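Local coordinates for protein nucleotidyltransferase (Thermus thermophilus HB8, PDB 1WWP) that is of unknown function but probably serves as the all-helical substrate-binding partner of a nucleotidyltransferase, at residues E49-A54 and A63-L68; A36-L41 and K57-L62. All blocks are in the same frame, centred on the assembly; numbering follows the deposited sequence.

Interaction 1 of 2, residues E49-A54 and A63-L68; sequences EGLEGA and AREVGL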
# COMPACT_ATOMS: atom_id res chain seq x y z
N GLU A 49 -18.33 18.70 14.12
CA GLU A 49 -17.60 19.55 15.08
C GLU A 49 -17.17 20.91 14.52
O GLU A 49 -16.95 21.85 15.28
CB GLU A 49 -16.35 18.82 15.59
CG GLU A 49 -16.61 17.44 16.17
CD GLU A 49 -17.70 17.43 17.23
OE1 GLU A 49 -17.77 18.38 18.05
OE2 GLU A 49 -18.50 16.46 17.24
N GLY A 50 -17.03 20.99 13.20
CA GLY A 50 -16.61 22.21 12.56
C GLY A 50 -15.10 22.32 12.67
O GLY A 50 -14.53 23.41 12.60
N LEU A 51 -14.46 21.17 12.88
CA LEU A 51 -13.01 21.12 12.98
C LEU A 51 -12.44 20.54 11.70
O LEU A 51 -12.89 19.50 11.22
CB LEU A 51 -12.58 20.27 14.19
CG LEU A 51 -12.95 20.78 15.58
CD1 LEU A 51 -12.47 19.78 16.63
CD2 LEU A 51 -12.32 22.15 15.82
N GLU A 52 -11.43 21.20 11.15
CA GLU A 52 -10.82 20.77 9.91
C GLU A 52 -9.40 20.20 10.07
O GLU A 52 -8.50 20.87 10.59
CB GLU A 52 -10.76 21.94 8.94
CG GLU A 52 -12.00 22.81 8.96
CD GLU A 52 -13.03 22.37 7.94
OE1 GLU A 52 -12.65 21.59 7.04
OE2 GLU A 52 -14.19 22.81 8.04
N GLY A 53 -9.21 18.97 9.61
CA GLY A 53 -7.91 18.34 9.69
C GLY A 53 -7.54 17.93 8.28
O GLY A 53 -8.40 17.45 7.54
N ALA A 54 -6.28 18.12 7.89
CA ALA A 54 -5.86 17.77 6.53
C ALA A 54 -5.21 16.39 6.41
O ALA A 54 -5.45 15.66 5.45
CB ALA A 54 -4.90 18.84 6.01
N ALA A 63 -9.55 14.41 16.67
CA ALA A 63 -10.47 13.40 17.20
C ALA A 63 -10.22 13.26 18.71
O ALA A 63 -11.15 13.12 19.49
CB ALA A 63 -10.25 12.07 16.49
N ARG A 64 -8.95 13.32 19.11
CA ARG A 64 -8.59 13.20 20.52
C ARG A 64 -9.10 14.37 21.34
O ARG A 64 -9.72 14.18 22.38
CB ARG A 64 -7.08 13.13 20.70
CG ARG A 64 -6.65 13.14 22.18
CD ARG A 64 -5.14 13.18 22.34
NE ARG A 64 -4.58 14.44 21.86
CZ ARG A 64 -3.52 14.52 21.07
NH1 ARG A 64 -2.90 13.41 20.67
NH2 ARG A 64 -3.09 15.71 20.65
N GLU A 65 -8.85 15.59 20.87
CA GLU A 65 -9.30 16.73 21.65
C GLU A 65 -10.82 16.81 21.79
O GLU A 65 -11.33 17.27 22.81
CB GLU A 65 -8.74 18.04 21.07
CG GLU A 65 -9.00 18.27 19.59
CD GLU A 65 -8.25 19.50 19.05
OE1 GLU A 65 -7.00 19.49 19.07
OE2 GLU A 65 -8.91 20.46 18.61
N VAL A 66 -11.54 16.35 20.77
CA VAL A 66 -12.99 16.40 20.82
C VAL A 66 -13.56 15.26 21.66
O VAL A 66 -14.73 15.25 22.02
CB VAL A 66 -13.55 16.44 19.38
CG1 VAL A 66 -14.36 15.20 19.05
CG2 VAL A 66 -14.39 17.68 19.23
N GLY A 67 -12.70 14.30 21.97
CA GLY A 67 -13.12 13.19 22.80
C GLY A 67 -13.45 11.91 22.06
O GLY A 67 -13.70 10.88 22.69
N LEU A 68 -13.45 11.96 20.73
CA LEU A 68 -13.75 10.79 19.91
C LEU A 68 -12.75 9.68 20.17
O LEU A 68 -13.02 8.51 19.93
CB LEU A 68 -13.74 11.15 18.43
CG LEU A 68 -15.08 11.26 17.72
CD1 LEU A 68 -16.00 12.22 18.45
CD2 LEU A 68 -14.83 11.72 16.30
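E49 and L51 reach across to V66 where the connection between helices 20-49 and 56-66 runs back beside the C-terminal turn of the second helix, a surface corner of this all-helical fold. E49 comes first. Its CG lies anti to the carbonyl carbon (chi1 -54°), and a bend at chi2 (-51°) folds the chain against the valine instead of extending it. The methylene and the carboxylate thus meet the same methyl group: E49 CG is 3.8 Å and E49 OE1 3.6 Å from V66 CG2. These are van der Waals touches of a charged chain on a methyl, and E49 also packs on Y44 of its own helix. At G50 phi turns positive and the chain leaves helical angles, which swings L51 round to the same side as E49. L51 CD1 approaches V66 CG2 to 3.9 Å, the apolar part of the contact, the two side chains running antiparallel alongside each other. Backbone bonding to L45 ties L51 to the preceding helix. Farther on, G53 O accepts a hydrogen bond from Q42 NE2, so the loop is fastened to helix 20-49 a second time. On the other side the helix ends in a Schellman motif at G67, whose positive phi lets the chain turn away just after V66; G67 N bonds to R64 O at 3.0 Å, and L68 N, weakly, to A63 O at 2.9 Å. The residue before V66 joins in: the straight chain of E65 brings E65 OE2 to 4.1 Å from L51 CD1.

Interaction 2 of 2, residues A36-L41 and K57-L62; sequences AFWKAL and KGVIRL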
# COMPACT_ATOMS: atom_id res chain seq x y z
N ALA A 36 -9.89 4.64 4.47
CA ALA A 36 -11.32 4.87 4.62
C ALA A 36 -11.61 5.32 6.04
O ALA A 36 -12.51 6.11 6.29
CB ALA A 36 -12.11 3.60 4.30
N PHE A 37 -10.84 4.81 6.98
CA PHE A 37 -11.06 5.17 8.37
C PHE A 37 -10.74 6.65 8.68
O PHE A 37 -11.57 7.35 9.24
CB PHE A 37 -10.25 4.27 9.29
CG PHE A 37 -10.37 4.62 10.73
CD1 PHE A 37 -11.55 4.37 11.42
CD2 PHE A 37 -9.32 5.25 11.40
CE1 PHE A 37 -11.69 4.73 12.76
CE2 PHE A 37 -9.45 5.62 12.73
CZ PHE A 37 -10.64 5.36 13.42
N TRP A 38 -9.56 7.13 8.32
CA TRP A 38 -9.25 8.53 8.67
C TRP A 38 -10.10 9.51 7.88
O TRP A 38 -10.42 10.59 8.37
CB TRP A 38 -7.75 8.82 8.52
CG TRP A 38 -7.25 9.09 7.16
CD1 TRP A 38 -6.75 8.19 6.27
CD2 TRP A 38 -7.09 10.38 6.56
NE1 TRP A 38 -6.28 8.84 5.15
CE2 TRP A 38 -6.47 10.19 5.31
CE3 TRP A 38 -7.39 11.69 6.98
CZ2 TRP A 38 -6.16 11.24 4.45
CZ3 TRP A 38 -7.08 12.74 6.13
CH2 TRP A 38 -6.47 12.51 4.88
N LYS A 39 -10.52 9.10 6.69
CA LYS A 39 -11.39 9.94 5.87
C LYS A 39 -12.76 10.09 6.53
O LYS A 39 -13.36 11.16 6.50
CB LYS A 39 -11.54 9.34 4.47
CG LYS A 39 -10.30 9.54 3.61
CD LYS A 39 -10.00 11.01 3.52
CE LYS A 39 -8.85 11.29 2.60
NZ LYS A 39 -8.60 12.76 2.61
N ALA A 40 -13.26 9.02 7.14
CA ALA A 40 -14.57 9.10 7.79
C ALA A 40 -14.46 10.01 9.02
O ALA A 40 -15.38 10.77 9.33
CB ALA A 40 -15.05 7.68 8.20
N LEU A 41 -13.36 9.90 9.75
CA LEU A 41 -13.14 10.75 10.92
C LEU A 41 -13.02 12.22 10.46
O LEU A 41 -13.60 13.12 11.06
CB LEU A 41 -11.84 10.35 11.63
CG LEU A 41 -11.90 9.37 12.81
CD1 LEU A 41 -10.50 9.19 13.40
CD2 LEU A 41 -12.83 9.92 13.87
N LYS A 57 -2.62 12.26 10.82
CA LYS A 57 -2.19 12.62 12.17
C LYS A 57 -2.94 13.82 12.75
O LYS A 57 -3.27 13.85 13.93
CB LYS A 57 -0.68 12.89 12.21
CG LYS A 57 0.16 11.63 12.44
CD LYS A 57 1.64 11.96 12.58
CE LYS A 57 2.47 10.72 12.87
NZ LYS A 57 3.94 11.04 12.88
N GLY A 58 -3.20 14.81 11.91
CA GLY A 58 -3.92 15.98 12.38
C GLY A 58 -5.34 15.63 12.74
O GLY A 58 -5.90 16.14 13.71
N VAL A 59 -5.95 14.77 11.93
CA VAL A 59 -7.33 14.36 12.19
C VAL A 59 -7.39 13.57 13.49
O VAL A 59 -8.29 13.73 14.31
CB VAL A 59 -7.90 13.51 11.00
CG1 VAL A 59 -9.28 12.95 11.36
CG2 VAL A 59 -8.02 14.39 9.76
N ILE A 60 -6.40 12.72 13.71
CA ILE A 60 -6.40 11.93 14.93
C ILE A 60 -6.28 12.88 16.16
O ILE A 60 -6.99 12.71 17.17
CB ILE A 60 -5.27 10.84 14.86
CG1 ILE A 60 -5.71 9.74 13.89
CG2 ILE A 60 -4.97 10.31 16.23
CD1 ILE A 60 -4.57 8.81 13.45
N ARG A 61 -5.41 13.89 16.06
CA ARG A 61 -5.22 14.85 17.16
C ARG A 61 -6.52 15.59 17.45
O ARG A 61 -6.87 15.84 18.59
CB ARG A 61 -4.13 15.87 16.82
CG ARG A 61 -2.82 15.23 16.40
CD ARG A 61 -1.73 15.61 17.37
NE ARG A 61 -0.44 15.07 17.00
CZ ARG A 61 0.21 15.37 15.88
NH1 ARG A 61 -0.32 16.21 14.99
NH2 ARG A 61 1.39 14.81 15.65
N LEU A 62 -7.26 15.96 16.41
CA LEU A 62 -8.56 16.65 16.60
C LEU A 62 -9.57 15.64 17.16
O LEU A 62 -10.35 15.98 18.04
CB LEU A 62 -9.07 17.23 15.26
CG LEU A 62 -8.18 18.34 14.66
CD1 LEU A 62 -8.60 18.62 13.23
CD2 LEU A 62 -8.27 19.62 15.53
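V59 fits between W38 and L41, its two methyl groups divided between them, where helix 56-66 packs against helix 20-49 in the interior of the helical bundle. The contact is apolar throughout. With CG1 anti to the backbone N (chi1 173°), V59 sends that methyl to L41 and leaves CG2 for the tryptophan. V59 CG1 rests 3.7 Å from L41 CB and 3.9 Å from L41 C, so it touches the root of the leucine and its backbone, not the branched end. The L41 side chain also packs on V113, L117 and L68. The helices come close here, with 7.0 Å between the CA atoms of L41 and V59.

The aromatic contact is made at the rim of the indole. V59 CG2 lies near the ring plane, 3.9 Å from W38 CE3 and 4.1 Å from W38 CZ3, so the methyl meets the six-membered ring at its edge and not over a face. W38 holds CG between its backbone N and carbonyl carbon (chi1 80°), which puts the rim of the indole beside V59. One face of the ring is lined by the K39 chain, with K39 CE 3.2 Å above the plane and offset toward the rim.

Polar groups work around the contact rather than across it: W38 NE1 donates to E35 OE1 one turn back on the same helix, which would limit rotation of the indole, while K39 NZ bonds to Q42. The joining of these two helices at this point therefore rests on shape and dispersion, with the indole N-H satisfied within its own helix.

Overall arrangement
Interactions 1 and 2 are successive parts of one seam between helices 20-49 and 56-66, with centres about 8 Å apart. Interaction 2 is the buried part, about 10 Å from the centre of the chain; interaction 1, about 17 Å out, closes the seam at the surface. They touch directly: A54 O comes to 3.4 Å from W38 CH2, L62 CD1 lies 3.6 Å from G53 CA, and L68 CD2 meets L41 CD2 at 3.6 Å. The segments alternate along the chain; the loop after helix 20-49 and L68 just after helix 56-66 both touch the core contact. Neither contact can be tied to a known site.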